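Local coordinates for protein OBCA, Oxalate Biosynthetic Component A (Burkholderia glumae, PDB 4NNB) that is a biosynthetic enzyme component, built on a TIM barrel, that holds a magnesium ion and an oxaloacetate ion, at residues V222-T227 with N275-V280; A11-V16 with Y200-P205; E346-N351 with L374-A379; I253-Y258 with R292-K297. All blocks are in the same frame, centred on the assembly; numbering follows the deposited sequence.

How the interactions relate
From the N terminus, the loop 11-16 that follows strand 5-10 meets residues 200-205 in interaction 2. This closes a loop of 183 intervening residues just before helix 205-217. The chain then enters strand 222-229, whose residues 222-227 await 275-280 in interaction 1. Before that contact closes, 253-258 opens interaction 4, which closes at 292-297, so interactions 1 and 4 cross; interaction 4 joins the start of helix 255-268 to the short helix 291-294 and the loop after it. Interaction 3 follows in series, joining the parallel strands 344-349 and 373-378. Interaction 1 touches all three others: P12 and I13 pack on it, N275 bonds E346, and S277 O accepts from H295. Interactions 1 and 3 both reach oxaloacetate.

Interaction 1 of 4, residues V222-T227 with N275-V280; sequences VVHLHT and NLSTSV. With MG (magnesium ion), chain B; OAA (oxaloacetate ion), chain C.
The magnesium site of the barrel forms where the parallel strands 222-225 and 275-276 pair H224 with N275 and L225 with L276. N275 N donates to V223 O at 2.9 Å, and L225 N to N275 O at 2.8 Å. S277 N to L225 O (2.9 Å) carries the pairing past the second strand. With CG anti to the backbone N (chi1 170°), H224 binds magnesium through NE2 at 2.2 Å. Its ND1 gives N275 OD1 a weak but straight bond (3.4 Å, 167° at the hydrogen), while N275 ND2 bonds E346. As is usual in TIM barrels, the site lies at the C-terminal strand ends: H226 NE2 reaches magnesium at 2.1 Å, and E475 binds it too. S277 CB makes a CH-pi contact over one face of the H226 ring, 11° off its normal, and H226 ND1 is bonded to N251. S277 OG accepts from S279 N in an ST turn and donates to oxaloacetate O2 at 2.8 Å; S279 OG donates to oxaloacetate O5 at 2.8 Å.

Interaction 2 of 4, residues A11-V16 with Y200-P205; sequences APIGAV and YLPITP
I13 and P202 meet obliquely, side chain across ring, where two irregular loops pass each other with their nearest CA atoms 6.3 Å apart. The apolar contacts centre on the pyrrolidine ring of P202. Its CG lies 4.1 Å from I13 CG1, and on the P12 side it stands 4.3 Å from P12 CB, so one ring corner serves both residues. A second group sets carbon against carbonyl oxygen. P12 O lies 3.4 Å from P202 CD, and L201 CD1 adds a methyl at 3.6 Å from the same P12 O. L201 CG, anti to its backbone N (chi1 -169°), carries the branch toward P12, and CD1 also touches I13 O. In the other direction, I13 CG1 presses on P202 O at 3.3 Å, with CG2 at 3.7 Å from that oxygen. A chi1 of -53° puts I13 CG1 beside its own backbone N, where it meets P202 O. P202 O is buried by this contact and has no polar partner in the model, whereas I13 O accepts from R228. In the fold, the loop leaving strand 5-10 packs against strand 222-229, with P12 on V223 and I13 on L225 and H226. P202 rests on A207 and I208 of helix 205-217, the helix that T204 caps through A207 N.

Interaction 3 of 4, residues E346-N351 with L374-A379; sequences EVEVFN and LFMLVA. With OAA (oxaloacetate ion), chain C.
F350 and V378 meet at the ends of the parallel strands 346-349 and 374-378, beside bound oxaloacetate. The ring edge carries CZ to 3.5 Å from oxaloacetate C2, and E348 CG stands 3.6 Å from oxaloacetate O1. V378 CG2 makes a CH-pi contact over one face of the F350 ring, 4.0 Å from its centroid and 15° off the normal. F350 CG, anti to the carbonyl carbon, places the ring, and chi2 near 100° turns its face to V378. Behind these residues, M376 N donates to V347 O at 2.8 Å, one of four backbone bonds that fix the register. The last of them, V378 N to V349 O at 3.1 Å, has its donor 43° out of the carbonyl plane, where V349 and V378 each centre an inverse gamma turn. On the face shared with E348, the E346 carboxyl group lies across M376, OE2 being 3.5 Å from CE. Its OE1 accepts from N275, and a water donates to both E346 OE2 and F375 O. On the other face V347 CB packs at 3.6 Å on F375 CD1, with helix 416-440 beyond. F350 thus meets oxaloacetate through carbon alone, whereas the polar grip on it comes from residues such as S277, S279 and S310.

Interaction 4 of 4, residues I253-Y258 with R292-K297; sequences IVLDDY and RRAHLK
I253 and H295 form the tight part of this contact, a methyl seated over the face of an imidazole. I253 CG2 lies 3.8 Å from the centroid of the H295 ring, only 10° off its normal, which marks a CH-pi contact. L296 CD2 covers the opposite face, so the ring is sandwiched between two methyl groups. H295 CG occupies the crowded position between backbone N and carbonyl carbon (chi1 56°), which sends the ring inward; there NE2 donates to S277 O. Y258 runs alongside, its CE2 3.6 Å from H295 CD2, with the two rings oblique at 43°. L255 CD2 closes in on H295 N, at 3.6 Å, and I253 CD1 extends further, to 3.9 Å from R292 CA. The looser side lies between two partly exposed residues, where L255 CD1 touches A294 CB at 3.9 Å. Around the contact, the start of helix 255-268 leans on strands 222-229 and 273-276, Y258 touching L225 and L276. Residues 292-297 back onto helix 328-341, with R292 on F330 and L296 on F338.

Interaction 1 of 4, residues V222-T227 with N275-V280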
loop_
_atom_site.group_PDB
_atom_site.type_symbol
_atom_site.label_atom_id
_atom_site.label_comp_id
_atom_site.label_asym_id
_atom_site.label_seq_id
_atom_site.Cartn_x
_atom_site.Cartn_y
_atom_site.Cartn_z
ATOM N N VAL A 222 -9.603 -5.983 -12.028
ATOM C CA VAL A 222 -9.660 -4.523 -11.969
ATOM C C VAL A 222 -8.377 -3.997 -11.329
ATOM O O VAL A 222 -7.875 -4.582 -10.366
ATOM C CB VAL A 222 -10.885 -4.042 -11.141
ATOM C CG1 VAL A 222 -10.863 -2.515 -10.956
ATOM C CG2 VAL A 222 -12.203 -4.499 -11.796
ATOM N N VAL A 223 -7.837 -2.903 -11.857
ATOM C CA VAL A 223 -6.641 -2.317 -11.268
ATOM C C VAL A 223 -6.900 -0.868 -10.847
ATOM O O VAL A 223 -7.207 -0.014 -11.686
ATOM C CB VAL A 223 -5.444 -2.366 -12.234
ATOM C CG1 VAL A 223 -4.174 -1.877 -11.524
ATOM C CG2 VAL A 223 -5.250 -3.801 -12.772
ATOM N N HIS A 224 -6.780 -0.612 -9.548
ATOM C CA HIS A 224 -6.979 0.731 -8.981
ATOM C C HIS A 224 -5.630 1.465 -8.971
ATOM O O HIS A 224 -4.665 0.996 -8.374
ATOM C CB HIS A 224 -7.569 0.597 -7.566
ATOM C CG HIS A 224 -7.616 1.874 -6.775
ATOM N ND1 HIS A 224 -8.507 2.899 -7.050
ATOM C CD2 HIS A 224 -6.922 2.272 -5.682
ATOM C CE1 HIS A 224 -8.337 3.873 -6.176
ATOM N NE2 HIS A 224 -7.374 3.520 -5.333
ATOM N N LEU A 225 -5.572 2.607 -9.645
ATOM C CA LEU A 225 -4.321 3.324 -9.879
ATOM C C LEU A 225 -4.225 4.652 -9.133
ATOM O O LEU A 225 -5.213 5.388 -9.029
ATOM C CB LEU A 225 -4.175 3.611 -11.383
ATOM C CG LEU A 225 -3.986 2.379 -12.276
ATOM C CD1 LEU A 225 -3.885 2.771 -13.752
ATOM C CD2 LEU A 225 -2.730 1.617 -11.837
ATOM N N HIS A 226 -3.024 4.944 -8.630
ATOM C CA HIS A 226 -2.626 6.301 -8.264
ATOM C C HIS A 226 -1.390 6.672 -9.077
ATOM O O HIS A 226 -0.665 5.799 -9.573
ATOM C CB HIS A 226 -2.197 6.393 -6.796
ATOM C CG HIS A 226 -3.307 6.278 -5.798
ATOM N ND1 HIS A 226 -3.569 7.262 -4.871
ATOM C CD2 HIS A 226 -4.173 5.266 -5.534
ATOM C CE1 HIS A 226 -4.562 6.874 -4.088
ATOM N NE2 HIS A 226 -4.947 5.667 -4.471
ATOM N N THR A 227 -1.129 7.970 -9.177
ATOM C CA THR A 227 0.149 8.476 -9.652
ATOM C C THR A 227 0.829 9.252 -8.528
ATOM O O THR A 227 0.194 9.592 -7.524
ATOM C CB THR A 227 -0.017 9.374 -10.891
ATOM O OG1 THR A 227 -1.065 10.328 -10.650
ATOM C CG2 THR A 227 -0.370 8.527 -12.116
ATOM N N ASN A 275 -9.330 1.563 -12.761
ATOM C CA ASN A 275 -10.051 2.269 -11.704
ATOM C C ASN A 275 -9.145 3.419 -11.217
ATOM O O ASN A 275 -8.217 3.219 -10.418
ATOM C CB ASN A 275 -10.382 1.254 -10.588
ATOM C CG ASN A 275 -11.023 1.886 -9.352
ATOM O OD1 ASN A 275 -11.090 3.110 -9.215
ATOM N ND2 ASN A 275 -11.487 1.038 -8.438
ATOM N N LEU A 276 -9.395 4.627 -11.715
ATOM C CA LEU A 276 -8.503 5.740 -11.404
ATOM C C LEU A 276 -8.852 6.418 -10.076
ATOM O O LEU A 276 -9.997 6.804 -9.839
ATOM C CB LEU A 276 -8.472 6.760 -12.550
ATOM C CG LEU A 276 -7.430 6.554 -13.659
ATOM C CD1 LEU A 276 -7.311 5.104 -14.096
ATOM C CD2 LEU A 276 -7.658 7.472 -14.851
ATOM N N SER A 277 -7.858 6.559 -9.208
ATOM C CA SER A 277 -8.054 7.321 -7.974
ATOM C C SER A 277 -8.298 8.807 -8.243
ATOM O O SER A 277 -7.560 9.447 -8.994
ATOM C CB SER A 277 -6.851 7.182 -7.049
ATOM O OG SER A 277 -7.031 7.989 -5.902
ATOM N N THR A 278 -9.315 9.355 -7.596
ATOM C CA THR A 278 -9.568 10.793 -7.656
ATOM C C THR A 278 -9.180 11.444 -6.340
ATOM O O THR A 278 -9.485 12.612 -6.088
ATOM C CB THR A 278 -11.039 11.067 -7.936
ATOM O OG1 THR A 278 -11.830 10.497 -6.892
ATOM C CG2 THR A 278 -11.435 10.441 -9.288
ATOM N N SER A 279 -8.504 10.678 -5.499
ATOM C CA SER A 279 -8.145 11.143 -4.161
ATOM C C SER A 279 -7.108 12.282 -4.165
ATOM O O SER A 279 -6.207 12.310 -5.011
ATOM C CB SER A 279 -7.625 9.952 -3.355
ATOM O OG SER A 279 -7.034 10.380 -2.156
ATOM N N VAL A 280 -7.239 13.234 -3.238
ATOM C CA VAL A 280 -6.161 14.215 -3.042
ATOM C C VAL A 280 -5.505 14.083 -1.662
ATOM O O VAL A 280 -4.978 15.055 -1.105
ATOM C CB VAL A 280 -6.608 15.677 -3.307
ATOM C CG1 VAL A 280 -6.996 15.856 -4.765
ATOM C CG2 VAL A 280 -7.760 16.080 -2.389
HETATM MG MG MG B . -6.611 4.674 -3.669
HETATM O O1 OAA C . -10.110 7.295 -3.862
HETATM O O2 OAA C . -8.214 6.095 -4.201
HETATM O O4 OAA C . -6.080 6.614 0.556
HETATM O O5 OAA C . -7.238 8.506 -0.048
HETATM O O3 OAA C . -6.449 5.835 -2.158
HETATM C C1 OAA C . -9.010 6.754 -3.403
HETATM C C2 OAA C . -8.691 6.911 -1.932
HETATM C C3 OAA C . -7.261 6.629 -1.527
HETATM C C4 OAA C . -6.827 7.291 -0.280
HETATM O O HOH W 1 -8.097 3.633 -2.321
#

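Interaction 2 of 4, residues A11-V16 with Y200-P205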
loop_
_atom_site.group_PDB
_atom_site.type_symbol
_atom_site.label_atom_id
_atom_site.label_comp_id
_atom_site.label_asym_id
_atom_site.label_seq_id
_atom_site.Cartn_x
_atom_site.Cartn_y
_atom_site.Cartn_z
ATOM N N ALA A 11 -4.334 -3.131 -6.292
ATOM C CA ALA A 11 -4.082 -1.705 -6.024
ATOM C C ALA A 11 -2.581 -1.471 -5.839
ATOM O O ALA A 11 -2.079 -1.538 -4.726
ATOM C CB ALA A 11 -4.858 -1.244 -4.792
ATOM N N PRO A 12 -1.860 -1.211 -6.944
ATOM C CA PRO A 12 -0.391 -1.314 -6.920
ATOM C C PRO A 12 0.382 -0.123 -6.370
ATOM O O PRO A 12 1.584 -0.289 -6.128
ATOM C CB PRO A 12 -0.020 -1.496 -8.399
ATOM C CG PRO A 12 -1.304 -1.917 -9.086
ATOM C CD PRO A 12 -2.388 -1.202 -8.317
ATOM N N ILE A 13 -0.248 1.037 -6.188
ATOM C CA ILE A 13 0.534 2.237 -5.880
ATOM C C ILE A 13 0.093 2.950 -4.619
ATOM O O ILE A 13 0.891 3.147 -3.701
ATOM C CB ILE A 13 0.518 3.259 -7.029
ATOM C CG1 ILE A 13 0.934 2.601 -8.341
ATOM C CG2 ILE A 13 1.436 4.455 -6.699
ATOM C CD1 ILE A 13 -0.233 2.244 -9.255
ATOM N N GLY A 14 -1.172 3.359 -4.596
ATOM C CA GLY A 14 -1.708 4.114 -3.484
ATOM C C GLY A 14 -1.109 5.488 -3.265
ATOM O O GLY A 14 -0.385 6.027 -4.109
ATOM N N ALA A 15 -1.423 6.040 -2.102
ATOM C CA ALA A 15 -0.956 7.354 -1.696
ATOM C C ALA A 15 0.222 7.293 -0.721
ATOM O O ALA A 15 1.067 8.188 -0.703
ATOM C CB ALA A 15 -2.105 8.131 -1.072
ATOM N N VAL A 16 0.271 6.246 0.095
ATOM C CA VAL A 16 1.135 6.261 1.279
ATOM C C VAL A 16 2.528 5.617 1.146
ATOM O O VAL A 16 3.535 6.251 1.500
ATOM C CB VAL A 16 0.388 5.726 2.528
ATOM C CG1 VAL A 16 1.323 5.653 3.732
ATOM C CG2 VAL A 16 -0.825 6.624 2.832
ATOM N N TYR A 200 9.882 -2.555 -4.579
ATOM C CA TYR A 200 9.101 -2.935 -5.762
ATOM C C TYR A 200 7.897 -2.016 -6.055
ATOM O O TYR A 200 7.116 -2.287 -6.969
ATOM C CB TYR A 200 8.620 -4.382 -5.641
ATOM C CG TYR A 200 9.689 -5.333 -5.171
ATOM C CD1 TYR A 200 10.793 -5.611 -5.971
ATOM C CD2 TYR A 200 9.602 -5.943 -3.922
ATOM C CE1 TYR A 200 11.795 -6.496 -5.543
ATOM C CE2 TYR A 200 10.599 -6.831 -3.478
ATOM C CZ TYR A 200 11.692 -7.097 -4.296
ATOM O OH TYR A 200 12.685 -7.967 -3.881
ATOM N N LEU A 201 7.744 -0.946 -5.282
ATOM C CA LEU A 201 6.652 0.001 -5.520
ATOM C C LEU A 201 6.826 0.746 -6.844
ATOM O O LEU A 201 7.836 1.425 -7.049
ATOM C CB LEU A 201 6.565 1.031 -4.393
ATOM C CG LEU A 201 5.279 1.865 -4.458
ATOM C CD1 LEU A 201 4.111 1.059 -3.899
ATOM C CD2 LEU A 201 5.446 3.200 -3.714
ATOM N N PRO A 202 5.832 0.641 -7.740
ATOM C CA PRO A 202 5.914 1.328 -9.039
ATOM C C PRO A 202 5.400 2.759 -8.970
ATOM O O PRO A 202 4.238 3.008 -8.611
ATOM C CB PRO A 202 5.006 0.491 -9.942
ATOM C CG PRO A 202 3.954 -0.080 -8.985
ATOM C CD PRO A 202 4.606 -0.174 -7.607
ATOM N N ILE A 203 6.268 3.701 -9.324
ATOM C CA ILE A 203 5.898 5.107 -9.238
ATOM C C ILE A 203 6.050 5.859 -10.561
ATOM O O ILE A 203 5.815 7.064 -10.627
ATOM C CB ILE A 203 6.682 5.806 -8.131
ATOM C CG1 ILE A 203 8.190 5.764 -8.410
ATOM C CG2 ILE A 203 6.372 5.159 -6.788
ATOM C CD1 ILE A 203 9.006 6.492 -7.346
ATOM N N THR A 204 6.420 5.140 -11.613
ATOM C CA THR A 204 6.584 5.751 -12.931
ATOM C C THR A 204 5.611 5.109 -13.903
ATOM O O THR A 204 5.133 3.994 -13.659
ATOM C CB THR A 204 8.019 5.572 -13.464
ATOM O OG1 THR A 204 8.262 4.185 -13.708
ATOM C CG2 THR A 204 9.033 6.101 -12.472
ATOM N N PRO A 205 5.301 5.809 -15.010
ATOM C CA PRO A 205 4.374 5.232 -15.989
ATOM C C PRO A 205 4.793 3.841 -16.459
ATOM O O PRO A 205 3.934 2.957 -16.595
ATOM C CB PRO A 205 4.439 6.226 -17.148
ATOM C CG PRO A 205 4.709 7.553 -16.472
ATOM C CD PRO A 205 5.632 7.218 -15.315
#

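Interaction 3 of 4, residues E346-N351 with L374-A379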
loop_
_atom_site.group_PDB
_atom_site.type_symbol
_atom_site.label_atom_id
_atom_site.label_comp_id
_atom_site.label_asym_id
_atom_site.label_seq_id
_atom_site.Cartn_x
_atom_site.Cartn_y
_atom_site.Cartn_z
ATOM N N GLU A 346 -16.592 4.031 -8.337
ATOM C CA GLU A 346 -16.508 3.063 -7.256
ATOM C C GLU A 346 -16.603 3.886 -5.997
ATOM O O GLU A 346 -15.744 4.749 -5.747
ATOM C CB GLU A 346 -15.199 2.267 -7.277
ATOM C CG GLU A 346 -15.028 1.388 -6.040
ATOM C CD GLU A 346 -13.733 0.585 -6.053
ATOM O OE1 GLU A 346 -12.679 1.148 -5.724
ATOM O OE2 GLU A 346 -13.773 -0.620 -6.376
ATOM N N VAL A 347 -17.645 3.641 -5.204
ATOM C CA VAL A 347 -17.800 4.378 -3.949
ATOM C C VAL A 347 -16.822 3.803 -2.936
ATOM O O VAL A 347 -16.930 2.623 -2.546
ATOM C CB VAL A 347 -19.243 4.314 -3.392
ATOM C CG1 VAL A 347 -19.343 5.133 -2.117
ATOM C CG2 VAL A 347 -20.235 4.860 -4.415
ATOM N N GLU A 348 -15.844 4.620 -2.547
ATOM C CA GLU A 348 -14.872 4.231 -1.526
ATOM C C GLU A 348 -15.530 4.442 -0.179
ATOM O O GLU A 348 -15.652 5.582 0.280
ATOM C CB GLU A 348 -13.609 5.101 -1.576
ATOM C CG GLU A 348 -12.917 5.186 -2.908
ATOM C CD GLU A 348 -12.383 3.850 -3.374
ATOM O OE1 GLU A 348 -11.215 3.505 -3.065
ATOM O OE2 GLU A 348 -13.133 3.160 -4.075
ATOM N N VAL A 349 -15.968 3.360 0.450
ATOM C CA VAL A 349 -16.669 3.474 1.725
ATOM C C VAL A 349 -15.669 3.560 2.891
ATOM O O VAL A 349 -15.307 2.547 3.512
ATOM C CB VAL A 349 -17.658 2.317 1.936
ATOM C CG1 VAL A 349 -18.495 2.569 3.186
ATOM C CG2 VAL A 349 -18.573 2.158 0.719
ATOM N N PHE A 350 -15.222 4.775 3.179
ATOM C CA PHE A 350 -14.239 5.004 4.239
ATOM C C PHE A 350 -14.875 5.028 5.627
ATOM O O PHE A 350 -14.212 4.734 6.620
ATOM C CB PHE A 350 -13.520 6.348 4.030
ATOM C CG PHE A 350 -12.425 6.314 2.986
ATOM C CD1 PHE A 350 -12.652 6.798 1.697
ATOM C CD2 PHE A 350 -11.165 5.811 3.304
ATOM C CE1 PHE A 350 -11.634 6.782 0.736
ATOM C CE2 PHE A 350 -10.141 5.782 2.355
ATOM C CZ PHE A 350 -10.365 6.263 1.075
ATOM N N ASN A 351 -16.148 5.411 5.707
ATOM C CA ASN A 351 -16.749 5.742 7.005
ATOM C C ASN A 351 -18.267 5.649 6.970
ATOM O O ASN A 351 -18.852 5.487 5.897
ATOM C CB ASN A 351 -16.286 7.138 7.464
ATOM C CG ASN A 351 -16.569 8.226 6.422
ATOM O OD1 ASN A 351 -17.602 8.208 5.758
ATOM N ND2 ASN A 351 -15.640 9.158 6.268
ATOM N N LEU A 374 -21.059 0.254 -7.610
ATOM C CA LEU A 374 -19.855 -0.393 -7.088
ATOM C C LEU A 374 -19.402 0.230 -5.776
ATOM O O LEU A 374 -19.345 1.459 -5.662
ATOM C CB LEU A 374 -18.718 -0.270 -8.107
ATOM C CG LEU A 374 -18.983 -0.705 -9.542
ATOM C CD1 LEU A 374 -17.707 -0.520 -10.389
ATOM C CD2 LEU A 374 -19.448 -2.136 -9.578
ATOM N N PHE A 375 -19.056 -0.613 -4.801
ATOM C CA PHE A 375 -18.595 -0.143 -3.489
ATOM C C PHE A 375 -17.302 -0.857 -3.094
ATOM O O PHE A 375 -17.113 -2.041 -3.400
ATOM C CB PHE A 375 -19.661 -0.395 -2.407
ATOM C CG PHE A 375 -20.966 0.315 -2.660
ATOM C CD1 PHE A 375 -21.203 1.573 -2.112
ATOM C CD2 PHE A 375 -21.944 -0.260 -3.459
ATOM C CE1 PHE A 375 -22.403 2.248 -2.358
ATOM C CE2 PHE A 375 -23.157 0.402 -3.700
ATOM C CZ PHE A 375 -23.381 1.653 -3.145
ATOM N N MET A 376 -16.412 -0.135 -2.423
ATOM C CA MET A 376 -15.212 -0.729 -1.831
ATOM C C MET A 376 -15.219 -0.413 -0.345
ATOM O O MET A 376 -15.211 0.761 0.037
ATOM C CB MET A 376 -13.937 -0.192 -2.508
ATOM C CG MET A 376 -12.621 -0.677 -1.874
ATOM S SD MET A 376 -12.403 -2.465 -2.091
ATOM C CE MET A 376 -12.256 -2.533 -3.867
ATOM N N LEU A 377 -15.274 -1.451 0.494
ATOM C CA LEU A 377 -15.246 -1.250 1.945
ATOM C C LEU A 377 -13.797 -1.036 2.400
ATOM O O LEU A 377 -12.970 -1.948 2.304
ATOM C CB LEU A 377 -15.872 -2.442 2.685
ATOM C CG LEU A 377 -17.319 -2.802 2.302
ATOM C CD1 LEU A 377 -17.790 -4.014 3.128
ATOM C CD2 LEU A 377 -18.270 -1.593 2.476
ATOM N N VAL A 378 -13.483 0.172 2.865
ATOM C CA VAL A 378 -12.144 0.460 3.381
ATOM C C VAL A 378 -12.114 0.042 4.853
ATOM O O VAL A 378 -12.103 0.869 5.767
ATOM C CB VAL A 378 -11.760 1.944 3.198
ATOM C CG1 VAL A 378 -10.262 2.152 3.491
ATOM C CG2 VAL A 378 -12.088 2.401 1.774
ATOM N N ALA A 379 -12.130 -1.267 5.074
ATOM C CA ALA A 379 -12.276 -1.789 6.425
ATOM C C ALA A 379 -10.958 -1.777 7.193
ATOM O O ALA A 379 -9.884 -1.974 6.612
ATOM C CB ALA A 379 -12.866 -3.194 6.400
HETATM O O1 OAA C . -10.110 7.295 -3.862
HETATM O O2 OAA C . -8.214 6.095 -4.201
HETATM O O4 OAA C . -6.080 6.614 0.556
HETATM O O5 OAA C . -7.238 8.506 -0.048
HETATM O O3 OAA C . -6.449 5.835 -2.158
HETATM C C1 OAA C . -9.010 6.754 -3.403
HETATM C C2 OAA C . -8.691 6.911 -1.932
HETATM C C3 OAA C . -7.261 6.629 -1.527
HETATM C C4 OAA C . -6.827 7.291 -0.280
HETATM O O HOH W 2 -15.881 -2.489 -6.159
HETATM O O HOH W 3 -11.575 3.766 6.247
#

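Interaction 4 of 4, residues I253-Y258 with R292-K297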
loop_
_atom_site.group_PDB
_atom_site.type_symbol
_atom_site.label_atom_id
_atom_site.label_comp_id
_atom_site.label_asym_id
_atom_site.label_seq_id
_atom_site.Cartn_x
_atom_site.Cartn_y
_atom_site.Cartn_z
ATOM N N ILE A 253 -2.506 13.346 -8.577
ATOM C CA ILE A 253 -3.009 13.078 -9.911
ATOM C C ILE A 253 -2.093 13.783 -10.913
ATOM O O ILE A 253 -2.020 15.012 -10.944
ATOM C CB ILE A 253 -4.468 13.576 -10.078
ATOM C CG1 ILE A 253 -5.419 12.764 -9.181
ATOM C CG2 ILE A 253 -4.898 13.486 -11.539
ATOM C CD1 ILE A 253 -6.722 13.511 -8.784
ATOM N N VAL A 254 -1.389 13.001 -11.724
ATOM C CA VAL A 254 -0.462 13.557 -12.702
ATOM C C VAL A 254 -1.000 13.233 -14.080
ATOM O O VAL A 254 -0.984 12.072 -14.510
ATOM C CB VAL A 254 0.952 12.972 -12.528
ATOM C CG1 VAL A 254 1.909 13.566 -13.573
ATOM C CG2 VAL A 254 1.455 13.221 -11.122
ATOM N N LEU A 255 -1.505 14.253 -14.767
ATOM C CA LEU A 255 -2.187 14.032 -16.034
ATOM C C LEU A 255 -1.279 13.424 -17.094
ATOM O O LEU A 255 -1.701 12.534 -17.836
ATOM C CB LEU A 255 -2.816 15.333 -16.556
ATOM C CG LEU A 255 -3.839 15.987 -15.620
ATOM C CD1 LEU A 255 -4.472 17.228 -16.272
ATOM C CD2 LEU A 255 -4.917 14.986 -15.211
ATOM N N ASP A 256 -0.042 13.900 -17.183
ATOM C CA ASP A 256 0.855 13.370 -18.207
ATOM C C ASP A 256 1.140 11.888 -17.950
ATOM O O ASP A 256 1.282 11.114 -18.895
ATOM C CB ASP A 256 2.168 14.155 -18.265
ATOM C CG ASP A 256 1.994 15.552 -18.832
ATOM O OD1 ASP A 256 1.000 15.804 -19.540
ATOM O OD2 ASP A 256 2.860 16.398 -18.562
ATOM N N ASP A 257 1.212 11.489 -16.682
ATOM C CA ASP A 257 1.420 10.069 -16.362
ATOM C C ASP A 257 0.275 9.208 -16.892
ATOM O O ASP A 257 0.500 8.188 -17.554
ATOM C CB ASP A 257 1.616 9.855 -14.854
ATOM C CG ASP A 257 2.988 10.295 -14.375
ATOM O OD1 ASP A 257 3.781 10.712 -15.229
ATOM O OD2 ASP A 257 3.278 10.224 -13.156
ATOM N N TYR A 258 -0.962 9.623 -16.628
ATOM C CA TYR A 258 -2.107 8.868 -17.129
ATOM C C TYR A 258 -2.198 8.866 -18.655
ATOM O O TYR A 258 -2.640 7.893 -19.244
ATOM C CB TYR A 258 -3.417 9.354 -16.485
ATOM C CG TYR A 258 -3.587 8.826 -15.077
ATOM C CD1 TYR A 258 -3.655 7.459 -14.844
ATOM C CD2 TYR A 258 -3.672 9.680 -13.991
ATOM C CE1 TYR A 258 -3.807 6.953 -13.570
ATOM C CE2 TYR A 258 -3.833 9.184 -12.702
ATOM C CZ TYR A 258 -3.900 7.822 -12.502
ATOM O OH TYR A 258 -4.047 7.311 -11.231
ATOM N N ARG A 292 -9.368 16.843 -10.082
ATOM C CA ARG A 292 -9.879 15.579 -9.553
ATOM C C ARG A 292 -10.760 14.806 -10.528
ATOM O O ARG A 292 -11.158 13.683 -10.236
ATOM C CB ARG A 292 -10.602 15.801 -8.221
ATOM C CG ARG A 292 -9.695 16.371 -7.130
ATOM C CD ARG A 292 -10.420 16.475 -5.796
ATOM N NE ARG A 292 -10.652 15.148 -5.220
ATOM C CZ ARG A 292 -11.260 14.930 -4.058
ATOM N NH1 ARG A 292 -11.717 15.954 -3.337
ATOM N NH2 ARG A 292 -11.402 13.688 -3.616
ATOM N N ARG A 293 -11.064 15.403 -11.681
ATOM C CA ARG A 293 -11.708 14.677 -12.777
ATOM C C ARG A 293 -11.004 14.888 -14.127
ATOM O O ARG A 293 -11.421 14.325 -15.129
ATOM C CB ARG A 293 -13.202 15.063 -12.901
ATOM C CG ARG A 293 -13.448 16.570 -13.002
ATOM C CD ARG A 293 -14.941 16.921 -12.983
ATOM N NE ARG A 293 -15.131 18.366 -12.868
ATOM C CZ ARG A 293 -15.143 19.040 -11.721
ATOM N NH1 ARG A 293 -15.003 18.405 -10.561
ATOM N NH2 ARG A 293 -15.301 20.359 -11.736
ATOM N N ALA A 294 -9.944 15.693 -14.160
ATOM C CA ALA A 294 -9.264 15.991 -15.428
ATOM C C ALA A 294 -8.666 14.743 -16.104
ATOM O O ALA A 294 -8.523 14.696 -17.328
ATOM C CB ALA A 294 -8.199 17.052 -15.224
ATOM N N HIS A 295 -8.326 13.734 -15.307
ATOM C CA HIS A 295 -7.854 12.453 -15.844
ATOM C C HIS A 295 -8.989 11.519 -16.236
ATOM O O HIS A 295 -8.742 10.405 -16.708
ATOM C CB HIS A 295 -6.898 11.746 -14.869
ATOM C CG HIS A 295 -7.473 11.510 -13.503
ATOM N ND1 HIS A 295 -8.442 12.318 -12.942
ATOM C CD2 HIS A 295 -7.184 10.566 -12.572
ATOM C CE1 HIS A 295 -8.734 11.874 -11.730
ATOM N NE2 HIS A 295 -7.986 10.812 -11.483
ATOM N N LEU A 296 -10.229 11.966 -16.056
ATOM C CA LEU A 296 -11.368 11.120 -16.381
ATOM C C LEU A 296 -11.969 11.543 -17.709
ATOM O O LEU A 296 -13.177 11.674 -17.841
ATOM C CB LEU A 296 -12.422 11.160 -15.278
ATOM C CG LEU A 296 -11.885 10.809 -13.884
ATOM C CD1 LEU A 296 -13.044 10.804 -12.900
ATOM C CD2 LEU A 296 -11.110 9.466 -13.847
ATOM N N LYS A 297 -11.107 11.748 -18.692
ATOM C CA LYS A 297 -11.533 12.191 -20.015
ATOM C C LYS A 297 -11.664 10.998 -20.946
ATOM O O LYS A 297 -11.221 9.897 -20.617
ATOM C CB LYS A 297 -10.477 13.129 -20.573
ATOM C CG LYS A 297 -9.113 12.460 -20.686
ATOM C CD LYS A 297 -8.099 13.371 -21.333
ATOM C CE LYS A 297 -6.791 12.638 -21.584
ATOM N NZ LYS A 297 -5.648 13.595 -21.728
#